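Local coordinates for putative metal-sulfur cluster biosynthesis proteins YuaD (Bacillus subtilis, PDB 1ORU), which is of unknown function but has a MOSC domain, and so may bind molybdenum and pyridoxal phosphate, possibly in metal-sulfur cluster biosynthesis, at residues 17-23 / 38-42; 22-26 / 91-97; 33-38 / 67-71. All blocks are in the same frame, centred on the assembly; numbering follows the deposited sequence.

Contact 1 (17-23 / 38-42); sequences IADTKSF and IPGDL
Two loops of the MOSC domain meet here. Segment 17-23 leads from strand 5-17 to strand 26-28; its partner, 38-42, is a type II beta turn (Ile38 to Asp41) with one residue added. The turn is closed by Asp41 N to Ile38 O at 2.8 Å, and Gly40 (phi/psi 87/-8) fills the position where a side chain would jam against the preceding carbonyl. Register is set by Ala18 and Asp41, CA to CA 5.0 Å. With chi1 at t, Asp41 reaches across so that its OD1 accepts from Ala18 N (2.8 Å, 166°); its OD2 accepts a hydrogen bond from His43 N. In return Leu42 N donates weakly to Ala18 O (2.7 Å, 125°). Ile17, extended as tt, places CD1 3.8 Å from Ile38 CG2. Leu42, its CA-to-CB bond toward 17-23, sets CB 3.5 Å from Ala18 CB and CD2 3.6 Å from Lys21 O and 4.2 Å from Phe23 CB. At the exposed margin, water 1 donates to Asp19 O and Gly40 O, 2.7 Å each.

Contact 2 (22-26 / 91-97); sequences SFVTK and PEWLGAN
Segment 91-97 begins with helical backbone angles at Pro91, Glu92 and Trp93 and then turns at Gly95 (phi/psi 68/27); Leu94 N to Pro91 O (3.0 Å), Gly95 N to Glu92 O (3.0 Å) and Ala96 N to Pro91 O (3.1 Å) hold the bend. Segment 22-26 is irregular and passes beside it, with CA separations of 4.7 Å for Val24-Gly95 and 4.8 Å for Thr25-Glu92. It starts with an ST turn, Val24 N donating to Ser22 OG at 3.1 Å. Across the interface Glu92 O receives a weak bond from Thr25 N (3.3 Å, 143°) and a CA-H...O contact from Val24 CA (3.3 Å). Phe23 O lies 3.1 Å from Gly95 CA, where a CB would clash with that oxygen.

The 6→1 bond of Ala96 N and the 5→2 bond of Gly95 N, with positive phi at Gly95, make the bend a Schellman motif. In the MOSC fold it joins the connection between strands 5-17 and 26-28 to the loop entering strand 98-101, and Tyr16 packs nearby on Thr25 and Glu92.

Thr25, buried and with chi1 p, points its side chain at the bend: OG1 donates to Ala96 O (2.9 Å), while CG2 is 3.7 Å from Gly95 O. The Phe23 ring, chi1 p, presents its edge, CE1 sitting 3.4 Å from Trp93 O; Val138 of helix 133-142 touches both Phe23 and Trp93. Water 2 lies 2.9 Å from Phe23 O and from Gly95 O.

Contact 3 (33-38 / 67-71); sequences FDYGGI and RQISI
Phe33, at the end of strand 30-33, starts the first segment with its ring (chi1 m) reaching Ile69 on strand 69-73: CE1 to Ile69 CD1 is 3.8 Å. A type II beta turn follows from Asp34 to Gly37, closed by Gly37 N to Asp34 O (2.8 Å) and Asp34 N to Gly37 O (2.9 Å). Asp34 OD1 accepts from Tyr35 N at 2.7 Å, and Tyr35 points away from 67-71, packing on Thr47 of the second subunit. Gly36 N gives a weak bond to Gln68 OE1 (3.3 Å, 131°); water 3 links the same two atoms, at 3.1 and 2.9 Å. Gly37 makes the closest CA pair, 4.8 Å from Gln68. At Gly36 (108/-19) and Gly37 (123/-141) a CB would jam against the preceding carbonyl O, which calls for glycine. Ile38 brings CG1 to 3.5 Å from Ile69 CD1, and water 4 bridges Ile38 N (2.9 Å) and Gln68 O (3.0 Å). Gln68 and Ile69 form a classic beta bulge opposite Cys165, and Gln68 also bonds Asn65 O through NE2 and Val167 N through OE1. The turn thus meets the bulge through packing, water bridges and one weak direct bond.

Contacts 1 and 2 share Ser22 and Phe23, have centres about 9 Å apart, and continue one connection between strands 5-17 and 26-28, whose pairing includes the probable hydrogen bond Ile17 O to Lys26 N (2.9 Å). Contacts 1 and 3, with centres about 11 Å apart, share Ile38 and alternate along the chain: 17-23, 33-38, 38-42, 67-71. The centres of contacts 2 and 3 are about 14 Å apart, and both segments of contact 3 fall between those of contact 2 in sequence; Asn97 N probably donates to Ser70 O (2.8 Å), where strand 69-73 runs parallel to strand 98-101. Within one MOSC domain, contacts 1 and 2 join loops to each other, and contact 3 sets the 33-38 turn on strand 69-73 of the mixed sheet.

Contact 1 (17-23 / 38-42)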
ATOM      1  N   ILE A  17      -7.677 -21.407  -0.325  1.00 15.26           N
ATOM      2  CA  ILE A  17      -6.331 -21.381  -0.872  1.00 16.42           C
ATOM      3  C   ILE A  17      -6.312 -21.856  -2.320  1.00 17.77           C
ATOM      4  O   ILE A  17      -7.130 -22.687  -2.721  1.00 17.48           O
ATOM      5  CB  ILE A  17      -5.380 -22.281  -0.056  1.00 17.13           C
ATOM      6  CG1 ILE A  17      -3.932 -22.038  -0.485  1.00 18.55           C
ATOM      7  CG2 ILE A  17      -5.744 -23.748  -0.266  1.00 19.27           C
ATOM      8  CD1 ILE A  17      -2.911 -22.808   0.334  1.00 20.44           C
ATOM      9  N   ALA A  18      -5.385 -21.307  -3.100  1.00 18.86           N
ATOM     10  CA  ALA A  18      -5.208 -21.694  -4.498  1.00 19.56           C
ATOM     11  C   ALA A  18      -3.936 -22.534  -4.466  1.00 20.85           C
ATOM     12  O   ALA A  18      -2.835 -22.002  -4.598  1.00 20.53           O
ATOM     13  CB  ALA A  18      -5.011 -20.456  -5.371  1.00 20.88           C
ATOM     14  N   ASP A  19      -4.088 -23.842  -4.270  1.00 20.96           N
ATOM     15  CA  ASP A  19      -2.937 -24.734  -4.168  1.00 23.14           C
ATOM     16  C   ASP A  19      -2.410 -25.283  -5.490  1.00 21.47           C
ATOM     17  O   ASP A  19      -1.439 -26.042  -5.509  1.00 22.69           O
ATOM     18  CB  ASP A  19      -3.253 -25.888  -3.207  1.00 25.71           C
ATOM     19  CG  ASP A  19      -4.411 -26.747  -3.678  1.00 28.80           C
ATOM     20  OD1 ASP A  19      -5.496 -26.196  -3.963  1.00 29.59           O
ATOM     21  OD2 ASP A  19      -4.233 -27.979  -3.757  1.00 32.71           O
ATOM     22  N   THR A  20      -3.049 -24.902  -6.590  1.00 21.44           N
ATOM     23  CA  THR A  20      -2.610 -25.332  -7.914  1.00 21.72           C
ATOM     24  C   THR A  20      -2.494 -24.096  -8.795  1.00 23.77           C
ATOM     25  O   THR A  20      -2.530 -22.965  -8.297  1.00 22.47           O
ATOM     26  CB  THR A  20      -3.612 -26.315  -8.561  1.00 21.03           C
ATOM     27  OG1 THR A  20      -4.839 -25.635  -8.867  1.00 18.79           O
ATOM     28  CG2 THR A  20      -3.902 -27.460  -7.616  1.00 21.05           C
ATOM     29  N   LYS A  21      -2.371 -24.309 -10.099  1.00 24.33           N
ATOM     30  CA  LYS A  21      -2.257 -23.204 -11.045  1.00 26.74           C
ATOM     31  C   LYS A  21      -3.594 -22.492 -11.250  1.00 24.50           C
ATOM     32  O   LYS A  21      -3.631 -21.368 -11.739  1.00 24.95           O
ATOM     33  CB  LYS A  21      -1.737 -23.716 -12.394  1.00 31.45           C
ATOM     34  CG  LYS A  21      -0.289 -24.195 -12.383  1.00 36.85           C
ATOM     35  CD  LYS A  21      -0.060 -25.361 -11.424  1.00 42.43           C
ATOM     36  CE  LYS A  21      -0.901 -26.578 -11.793  1.00 45.55           C
ATOM     37  NZ  LYS A  21      -0.659 -27.720 -10.864  1.00 47.95           N
ATOM     38  N   SER A  22      -4.688 -23.150 -10.882  1.00 23.42           N
ATOM     39  CA  SER A  22      -6.023 -22.567 -11.026  1.00 21.93           C
ATOM     40  C   SER A  22      -6.230 -21.454 -10.008  1.00 23.38           C
ATOM     41  O   SER A  22      -5.797 -21.578  -8.867  1.00 22.34           O
ATOM     42  CB  SER A  22      -7.090 -23.636 -10.806  1.00 22.68           C
ATOM     43  OG  SER A  22      -8.376 -23.054 -10.702  1.00 21.11           O
ATOM     44  N   PHE A  23      -6.896 -20.372 -10.401  1.00 23.11           N
ATOM     45  CA  PHE A  23      -7.116 -19.299  -9.444  1.00 24.36           C
ATOM     46  C   PHE A  23      -8.384 -19.517  -8.629  1.00 24.34           C
ATOM     47  O   PHE A  23      -8.653 -18.777  -7.686  1.00 25.10           O
ATOM     48  CB  PHE A  23      -7.123 -17.921 -10.127  1.00 24.98           C
ATOM     49  CG  PHE A  23      -8.321 -17.653 -10.992  1.00 25.89           C
ATOM     50  CD1 PHE A  23      -9.587 -17.497 -10.435  1.00 26.00           C
ATOM     51  CD2 PHE A  23      -8.171 -17.499 -12.368  1.00 27.06           C
ATOM     52  CE1 PHE A  23     -10.686 -17.187 -11.234  1.00 26.32           C
ATOM     53  CE2 PHE A  23      -9.263 -17.189 -13.177  1.00 26.76           C
ATOM     54  CZ  PHE A  23     -10.523 -17.033 -12.608  1.00 27.30           C
ATOM     55  N   ILE A  38       0.048 -16.524   1.764  1.00 16.24           N
ATOM     56  CA  ILE A  38      -0.262 -17.860   2.276  1.00 17.26           C
ATOM     57  C   ILE A  38       0.710 -18.892   1.698  1.00 18.77           C
ATOM     58  O   ILE A  38       0.686 -19.165   0.498  1.00 19.51           O
ATOM     59  CB  ILE A  38      -1.690 -18.281   1.863  1.00 17.26           C
ATOM     60  CG1 ILE A  38      -2.712 -17.295   2.424  1.00 17.01           C
ATOM     61  CG2 ILE A  38      -1.979 -19.698   2.346  1.00 17.89           C
ATOM     62  CD1 ILE A  38      -4.041 -17.350   1.710  1.00 18.96           C
ATOM     63  N   PRO A  39       1.571 -19.483   2.540  1.00 20.66           N
ATOM     64  CA  PRO A  39       2.510 -20.475   2.008  1.00 22.07           C
ATOM     65  C   PRO A  39       1.774 -21.557   1.218  1.00 23.65           C
ATOM     66  O   PRO A  39       0.748 -22.080   1.665  1.00 21.74           O
ATOM     67  CB  PRO A  39       3.176 -21.022   3.268  1.00 24.24           C
ATOM     68  CG  PRO A  39       3.180 -19.831   4.180  1.00 23.74           C
ATOM     69  CD  PRO A  39       1.781 -19.283   3.985  1.00 21.77           C
ATOM     70  N   GLY A  40       2.287 -21.872   0.032  1.00 25.10           N
ATOM     71  CA  GLY A  40       1.664 -22.890  -0.792  1.00 26.20           C
ATOM     72  C   GLY A  40       0.562 -22.358  -1.687  1.00 26.21           C
ATOM     73  O   GLY A  40       0.044 -23.079  -2.539  1.00 27.76           O
ATOM     74  N   ASP A  41       0.200 -21.093  -1.495  1.00 23.63           N
ATOM     75  CA  ASP A  41      -0.845 -20.467  -2.297  1.00 22.74           C
ATOM     76  C   ASP A  41      -0.289 -19.951  -3.619  1.00 22.62           C
ATOM     77  O   ASP A  41       0.894 -19.625  -3.716  1.00 23.69           O
ATOM     78  CB  ASP A  41      -1.460 -19.295  -1.541  1.00 22.20           C
ATOM     79  CG  ASP A  41      -2.551 -18.613  -2.330  1.00 21.56           C
ATOM     80  OD1 ASP A  41      -3.653 -19.187  -2.427  1.00 22.17           O
ATOM     81  OD2 ASP A  41      -2.304 -17.510  -2.867  1.00 22.02           O
ATOM     82  N   LEU A  42      -1.161 -19.856  -4.620  1.00 22.31           N
ATOM     83  CA  LEU A  42      -0.794 -19.383  -5.951  1.00 23.76           C
ATOM     84  C   LEU A  42      -0.200 -17.976  -5.980  1.00 25.38           C
ATOM     85  O   LEU A  42       0.618 -17.668  -6.846  1.00 25.44           O
ATOM     86  CB  LEU A  42      -2.016 -19.419  -6.872  1.00 23.95           C
ATOM     87  CG  LEU A  42      -1.848 -18.906  -8.307  1.00 25.11           C
ATOM     88  CD1 LEU A  42      -0.797 -19.738  -9.048  1.00 24.66           C
ATOM     89  CD2 LEU A  42      -3.190 -18.980  -9.023  1.00 25.32           C
TER
HETATM   90  O   HOH W   1       0.317 -25.560  -3.480  1.00 29.93           O

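Contact 2 (22-26 / 91-97)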
ATOM      1  N   SER A  22      -4.688 -23.150 -10.882  1.00 23.42           N
ATOM      2  CA  SER A  22      -6.023 -22.567 -11.026  1.00 21.93           C
ATOM      3  C   SER A  22      -6.230 -21.454 -10.008  1.00 23.38           C
ATOM      4  O   SER A  22      -5.797 -21.578  -8.867  1.00 22.34           O
ATOM      5  CB  SER A  22      -7.090 -23.636 -10.806  1.00 22.68           C
ATOM      6  OG  SER A  22      -8.376 -23.054 -10.702  1.00 21.11           O
ATOM      7  N   PHE A  23      -6.896 -20.372 -10.401  1.00 23.11           N
ATOM      8  CA  PHE A  23      -7.116 -19.299  -9.444  1.00 24.36           C
ATOM      9  C   PHE A  23      -8.384 -19.517  -8.629  1.00 24.34           C
ATOM     10  O   PHE A  23      -8.653 -18.777  -7.686  1.00 25.10           O
ATOM     11  CB  PHE A  23      -7.123 -17.921 -10.127  1.00 24.98           C
ATOM     12  CG  PHE A  23      -8.321 -17.653 -10.992  1.00 25.89           C
ATOM     13  CD1 PHE A  23      -9.587 -17.497 -10.435  1.00 26.00           C
ATOM     14  CD2 PHE A  23      -8.171 -17.499 -12.368  1.00 27.06           C
ATOM     15  CE1 PHE A  23     -10.686 -17.187 -11.234  1.00 26.32           C
ATOM     16  CE2 PHE A  23      -9.263 -17.189 -13.177  1.00 26.76           C
ATOM     17  CZ  PHE A  23     -10.523 -17.033 -12.608  1.00 27.30           C
ATOM     18  N   VAL A  24      -9.165 -20.534  -8.991  1.00 21.79           N
ATOM     19  CA  VAL A  24     -10.371 -20.846  -8.234  1.00 20.63           C
ATOM     20  C   VAL A  24      -9.860 -21.540  -6.977  1.00 21.07           C
ATOM     21  O   VAL A  24      -9.228 -22.597  -7.039  1.00 21.08           O
ATOM     22  CB  VAL A  24     -11.317 -21.771  -9.027  1.00 19.91           C
ATOM     23  CG1 VAL A  24     -12.452 -22.254  -8.141  1.00 19.03           C
ATOM     24  CG2 VAL A  24     -11.878 -21.011 -10.218  1.00 21.14           C
ATOM     25  N   THR A  25     -10.120 -20.920  -5.834  1.00 19.70           N
ATOM     26  CA  THR A  25      -9.646 -21.426  -4.556  1.00 18.90           C
ATOM     27  C   THR A  25     -10.525 -22.510  -3.944  1.00 19.77           C
ATOM     28  O   THR A  25     -11.659 -22.724  -4.386  1.00 17.26           O
ATOM     29  CB  THR A  25      -9.508 -20.255  -3.568  1.00 18.07           C
ATOM     30  OG1 THR A  25     -10.756 -19.556  -3.477  1.00 15.66           O
ATOM     31  CG2 THR A  25      -8.444 -19.283  -4.060  1.00 16.54           C
ATOM     32  N   LYS A  26      -9.987 -23.203  -2.940  1.00 19.07           N
ATOM     33  CA  LYS A  26     -10.735 -24.249  -2.248  1.00 20.07           C
ATOM     34  C   LYS A  26     -10.749 -23.952  -0.753  1.00 18.63           C
ATOM     35  O   LYS A  26      -9.735 -23.555  -0.171  1.00 17.78           O
ATOM     36  CB  LYS A  26     -10.151 -25.640  -2.526  1.00 23.82           C
ATOM     37  CG  LYS A  26      -8.711 -25.840  -2.127  1.00 28.71           C
ATOM     38  CD  LYS A  26      -8.253 -27.248  -2.488  1.00 32.63           C
ATOM     39  CE  LYS A  26      -8.371 -27.506  -3.986  1.00 32.83           C
ATOM     40  NZ  LYS A  26      -7.833 -28.837  -4.367  1.00 35.99           N
ATOM     41  N   PRO A  91     -17.231 -17.116  -3.294  1.00 17.80           N
ATOM     42  CA  PRO A  91     -15.914 -16.485  -3.174  1.00 18.03           C
ATOM     43  C   PRO A  91     -14.835 -17.257  -3.936  1.00 18.27           C
ATOM     44  O   PRO A  91     -13.909 -16.660  -4.492  1.00 17.27           O
ATOM     45  CB  PRO A  91     -15.670 -16.484  -1.662  1.00 17.53           C
ATOM     46  CG  PRO A  91     -17.060 -16.285  -1.113  1.00 18.62           C
ATOM     47  CD  PRO A  91     -17.875 -17.245  -1.974  1.00 18.40           C
ATOM     48  N   GLU A  92     -14.967 -18.584  -3.963  1.00 18.17           N
ATOM     49  CA  GLU A  92     -14.004 -19.446  -4.648  1.00 19.42           C
ATOM     50  C   GLU A  92     -13.856 -19.094  -6.123  1.00 18.82           C
ATOM     51  O   GLU A  92     -12.750 -19.097  -6.670  1.00 17.21           O
ATOM     52  CB  GLU A  92     -14.420 -20.918  -4.534  1.00 21.42           C
ATOM     53  CG  GLU A  92     -14.428 -21.465  -3.118  1.00 25.51           C
ATOM     54  CD  GLU A  92     -15.813 -21.480  -2.495  1.00 27.22           C
ATOM     55  OE1 GLU A  92     -16.514 -20.449  -2.559  1.00 24.69           O
ATOM     56  OE2 GLU A  92     -16.192 -22.528  -1.928  1.00 28.62           O
ATOM     57  N   TRP A  93     -14.982 -18.804  -6.763  1.00 18.37           N
ATOM     58  CA  TRP A  93     -14.986 -18.465  -8.178  1.00 18.82           C
ATOM     59  C   TRP A  93     -14.209 -17.183  -8.450  1.00 19.59           C
ATOM     60  O   TRP A  93     -13.681 -16.988  -9.550  1.00 19.76           O
ATOM     61  CB  TRP A  93     -16.417 -18.290  -8.675  1.00 18.91           C
ATOM     62  CG  TRP A  93     -17.301 -19.478  -8.451  1.00 22.07           C
ATOM     63  CD1 TRP A  93     -16.913 -20.746  -8.116  1.00 22.63           C
ATOM     64  CD2 TRP A  93     -18.723 -19.512  -8.575  1.00 21.37           C
ATOM     65  NE1 TRP A  93     -18.013 -21.568  -8.026  1.00 23.24           N
ATOM     66  CE2 TRP A  93     -19.136 -20.834  -8.304  1.00 21.90           C
ATOM     67  CE3 TRP A  93     -19.692 -18.551  -8.893  1.00 22.47           C
ATOM     68  CZ2 TRP A  93     -20.479 -21.221  -8.337  1.00 23.38           C
ATOM     69  CZ3 TRP A  93     -21.026 -18.933  -8.927  1.00 22.41           C
ATOM     70  CH2 TRP A  93     -21.407 -20.260  -8.649  1.00 24.05           C
ATOM     71  N   LEU A  94     -14.147 -16.311  -7.450  1.00 18.19           N
ATOM     72  CA  LEU A  94     -13.440 -15.045  -7.595  1.00 18.03           C
ATOM     73  C   LEU A  94     -11.998 -15.157  -7.110  1.00 18.62           C
ATOM     74  O   LEU A  94     -11.263 -14.168  -7.085  1.00 19.93           O
ATOM     75  CB  LEU A  94     -14.169 -13.946  -6.818  1.00 18.53           C
ATOM     76  CG  LEU A  94     -15.644 -13.727  -7.173  1.00 21.29           C
ATOM     77  CD1 LEU A  94     -16.234 -12.641  -6.279  1.00 21.04           C
ATOM     78  CD2 LEU A  94     -15.775 -13.340  -8.628  1.00 21.47           C
ATOM     79  N   GLY A  95     -11.597 -16.364  -6.726  1.00 16.89           N
ATOM     80  CA  GLY A  95     -10.244 -16.591  -6.249  1.00 16.89           C
ATOM     81  C   GLY A  95      -9.934 -15.921  -4.920  1.00 15.98           C
ATOM     82  O   GLY A  95      -8.778 -15.601  -4.628  1.00 14.21           O
ATOM     83  N   ALA A  96     -10.960 -15.704  -4.108  1.00 16.08           N
ATOM     84  CA  ALA A  96     -10.763 -15.062  -2.811  1.00 16.09           C
ATOM     85  C   ALA A  96     -10.090 -15.997  -1.807  1.00 14.87           C
ATOM     86  O   ALA A  96     -10.257 -17.215  -1.870  1.00 15.03           O
ATOM     87  CB  ALA A  96     -12.100 -14.589  -2.258  1.00 16.47           C
ATOM     88  N   ASN A  97      -9.326 -15.417  -0.885  1.00 12.75           N
ATOM     89  CA  ASN A  97      -8.651 -16.188   0.155  1.00 12.76           C
ATOM     90  C   ASN A  97      -9.433 -16.046   1.451  1.00 13.20           C
ATOM     91  O   ASN A  97      -9.372 -16.905   2.329  1.00 12.06           O
ATOM     92  CB  ASN A  97      -7.228 -15.677   0.365  1.00 12.53           C
ATOM     93  CG  ASN A  97      -6.364 -15.870  -0.856  1.00 14.02           C
ATOM     94  OD1 ASN A  97      -6.137 -17.003  -1.298  1.00 17.38           O
ATOM     95  ND2 ASN A  97      -5.885 -14.773  -1.419  1.00 12.03           N
TER
HETATM   96  O   HOH W   2      -6.814 -17.075  -6.224  1.00 33.94           O

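Contact 3 (33-38 / 67-71)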
ATOM      1  N   PHE A  33      -0.811 -17.144   7.562  1.00 15.37           N
ATOM      2  CA  PHE A  33      -0.439 -15.900   6.903  1.00 14.99           C
ATOM      3  C   PHE A  33       1.006 -15.649   7.307  1.00 15.66           C
ATOM      4  O   PHE A  33       1.351 -15.728   8.486  1.00 15.11           O
ATOM      5  CB  PHE A  33      -1.283 -14.713   7.388  1.00 13.97           C
ATOM      6  CG  PHE A  33      -2.682 -14.668   6.835  1.00 14.72           C
ATOM      7  CD1 PHE A  33      -3.072 -15.491   5.783  1.00 13.71           C
ATOM      8  CD2 PHE A  33      -3.608 -13.766   7.358  1.00 14.03           C
ATOM      9  CE1 PHE A  33      -4.366 -15.415   5.254  1.00 15.39           C
ATOM     10  CE2 PHE A  33      -4.902 -13.679   6.837  1.00 13.70           C
ATOM     11  CZ  PHE A  33      -5.280 -14.507   5.784  1.00 14.18           C
ATOM     12  N   ASP A  34       1.849 -15.361   6.327  1.00 16.95           N
ATOM     13  CA  ASP A  34       3.254 -15.080   6.598  1.00 18.24           C
ATOM     14  C   ASP A  34       3.638 -13.978   5.619  1.00 16.82           C
ATOM     15  O   ASP A  34       2.881 -13.672   4.699  1.00 14.79           O
ATOM     16  CB  ASP A  34       4.106 -16.330   6.351  1.00 21.96           C
ATOM     17  CG  ASP A  34       5.495 -16.230   6.967  1.00 26.98           C
ATOM     18  OD1 ASP A  34       5.868 -15.146   7.462  1.00 26.83           O
ATOM     19  OD2 ASP A  34       6.219 -17.248   6.956  1.00 29.98           O
ATOM     20  N   TYR A  35       4.798 -13.363   5.813  1.00 15.57           N
ATOM     21  CA  TYR A  35       5.211 -12.321   4.887  1.00 16.92           C
ATOM     22  C   TYR A  35       5.220 -12.947   3.491  1.00 16.53           C
ATOM     23  O   TYR A  35       5.832 -13.991   3.279  1.00 19.33           O
ATOM     24  CB  TYR A  35       6.595 -11.800   5.270  1.00 16.47           C
ATOM     25  CG  TYR A  35       6.606 -11.144   6.633  1.00 17.49           C
ATOM     26  CD1 TYR A  35       5.782 -10.055   6.903  1.00 15.34           C
ATOM     27  CD2 TYR A  35       7.426 -11.621   7.656  1.00 16.96           C
ATOM     28  CE1 TYR A  35       5.771  -9.454   8.165  1.00 16.47           C
ATOM     29  CE2 TYR A  35       7.427 -11.027   8.914  1.00 17.46           C
ATOM     30  CZ  TYR A  35       6.597  -9.942   9.162  1.00 15.85           C
ATOM     31  OH  TYR A  35       6.600  -9.338  10.402  1.00 14.98           O
ATOM     32  N   GLY A  36       4.517 -12.326   2.554  1.00 15.72           N
ATOM     33  CA  GLY A  36       4.457 -12.867   1.208  1.00 16.45           C
ATOM     34  C   GLY A  36       3.091 -13.457   0.900  1.00 16.64           C
ATOM     35  O   GLY A  36       2.736 -13.652  -0.268  1.00 16.55           O
ATOM     36  N   GLY A  37       2.322 -13.751   1.946  1.00 16.76           N
ATOM     37  CA  GLY A  37       0.992 -14.301   1.753  1.00 16.00           C
ATOM     38  C   GLY A  37       0.771 -15.638   2.442  1.00 18.17           C
ATOM     39  O   GLY A  37       1.250 -15.861   3.559  1.00 17.36           O
ATOM     40  N   ILE A  38       0.048 -16.524   1.764  1.00 16.24           N
ATOM     41  CA  ILE A  38      -0.262 -17.860   2.276  1.00 17.26           C
ATOM     42  C   ILE A  38       0.710 -18.892   1.698  1.00 18.77           C
ATOM     43  O   ILE A  38       0.686 -19.165   0.498  1.00 19.51           O
ATOM     44  CB  ILE A  38      -1.690 -18.281   1.863  1.00 17.26           C
ATOM     45  CG1 ILE A  38      -2.712 -17.295   2.424  1.00 17.01           C
ATOM     46  CG2 ILE A  38      -1.979 -19.698   2.346  1.00 17.89           C
ATOM     47  CD1 ILE A  38      -4.041 -17.350   1.710  1.00 18.96           C
ATOM     48  N   ARG A  67      -0.276  -7.905  -4.237  1.00 18.56           N
ATOM     49  CA  ARG A  67      -1.545  -8.617  -4.129  1.00 17.73           C
ATOM     50  C   ARG A  67      -1.350  -9.997  -3.494  1.00 18.05           C
ATOM     51  O   ARG A  67      -1.519 -11.029  -4.147  1.00 18.25           O
ATOM     52  CB  ARG A  67      -2.163  -8.740  -5.525  1.00 18.61           C
ATOM     53  CG  ARG A  67      -2.476  -7.385  -6.172  1.00 18.55           C
ATOM     54  CD  ARG A  67      -2.699  -7.514  -7.677  1.00 18.95           C
ATOM     55  NE  ARG A  67      -3.769  -8.460  -7.975  1.00 19.67           N
ATOM     56  CZ  ARG A  67      -5.065  -8.165  -7.953  1.00 21.09           C
ATOM     57  NH1 ARG A  67      -5.468  -6.936  -7.660  1.00 19.42           N
ATOM     58  NH2 ARG A  67      -5.962  -9.115  -8.192  1.00 20.81           N
ATOM     59  N   GLN A  68      -1.004 -10.002  -2.210  1.00 15.61           N
ATOM     60  CA  GLN A  68      -0.756 -11.241  -1.476  1.00 15.77           C
ATOM     61  C   GLN A  68      -2.003 -11.970  -1.001  1.00 15.01           C
ATOM     62  O   GLN A  68      -2.050 -13.195  -1.027  1.00 16.24           O
ATOM     63  CB  GLN A  68       0.143 -10.954  -0.273  1.00 14.27           C
ATOM     64  CG  GLN A  68       1.553 -10.560  -0.661  1.00 15.15           C
ATOM     65  CD  GLN A  68       2.354 -10.027   0.510  1.00 14.29           C
ATOM     66  OE1 GLN A  68       2.086 -10.362   1.662  1.00 16.18           O
ATOM     67  NE2 GLN A  68       3.353  -9.204   0.218  1.00 14.71           N
ATOM     68  N   ILE A  69      -3.008 -11.217  -0.566  1.00 14.73           N
ATOM     69  CA  ILE A  69      -4.245 -11.809  -0.062  1.00 14.12           C
ATOM     70  C   ILE A  69      -5.446 -11.116  -0.689  1.00 14.88           C
ATOM     71  O   ILE A  69      -5.500  -9.889  -0.752  1.00 14.96           O
ATOM     72  CB  ILE A  69      -4.350 -11.655   1.481  1.00 14.69           C
ATOM     73  CG1 ILE A  69      -3.147 -12.313   2.166  1.00 17.57           C
ATOM     74  CG2 ILE A  69      -5.647 -12.282   1.982  1.00 16.23           C
ATOM     75  CD1 ILE A  69      -3.112 -13.834   2.049  1.00 19.42           C
ATOM     76  N   SER A  70      -6.406 -11.906  -1.154  1.00 14.42           N
ATOM     77  CA  SER A  70      -7.603 -11.363  -1.774  1.00 15.35           C
ATOM     78  C   SER A  70      -8.788 -11.548  -0.840  1.00 14.16           C
ATOM     79  O   SER A  70      -9.005 -12.645  -0.323  1.00 13.65           O
ATOM     80  CB  SER A  70      -7.870 -12.076  -3.101  1.00 19.91           C
ATOM     81  OG  SER A  70      -9.055 -11.593  -3.698  1.00 26.40           O
ATOM     82  N   ILE A  71      -9.548 -10.476  -0.622  1.00 12.42           N
ATOM     83  CA  ILE A  71     -10.709 -10.533   0.264  1.00 13.48           C
ATOM     84  C   ILE A  71     -11.997 -10.037  -0.398  1.00 13.08           C
ATOM     85  O   ILE A  71     -11.990  -9.048  -1.131  1.00 12.09           O
ATOM     86  CB  ILE A  71     -10.503  -9.668   1.533  1.00 13.66           C
ATOM     87  CG1 ILE A  71      -9.179 -10.022   2.213  1.00 16.34           C
ATOM     88  CG2 ILE A  71     -11.671  -9.874   2.494  1.00 12.52           C
ATOM     89  CD1 ILE A  71      -8.918  -9.210   3.474  1.00 18.75           C
TER
HETATM   90  O   HOH W   3       4.008  -9.397   3.534  1.00 21.22           O
HETATM   91  O   HOH W   4      -0.741 -15.886  -0.964  1.00 17.97           O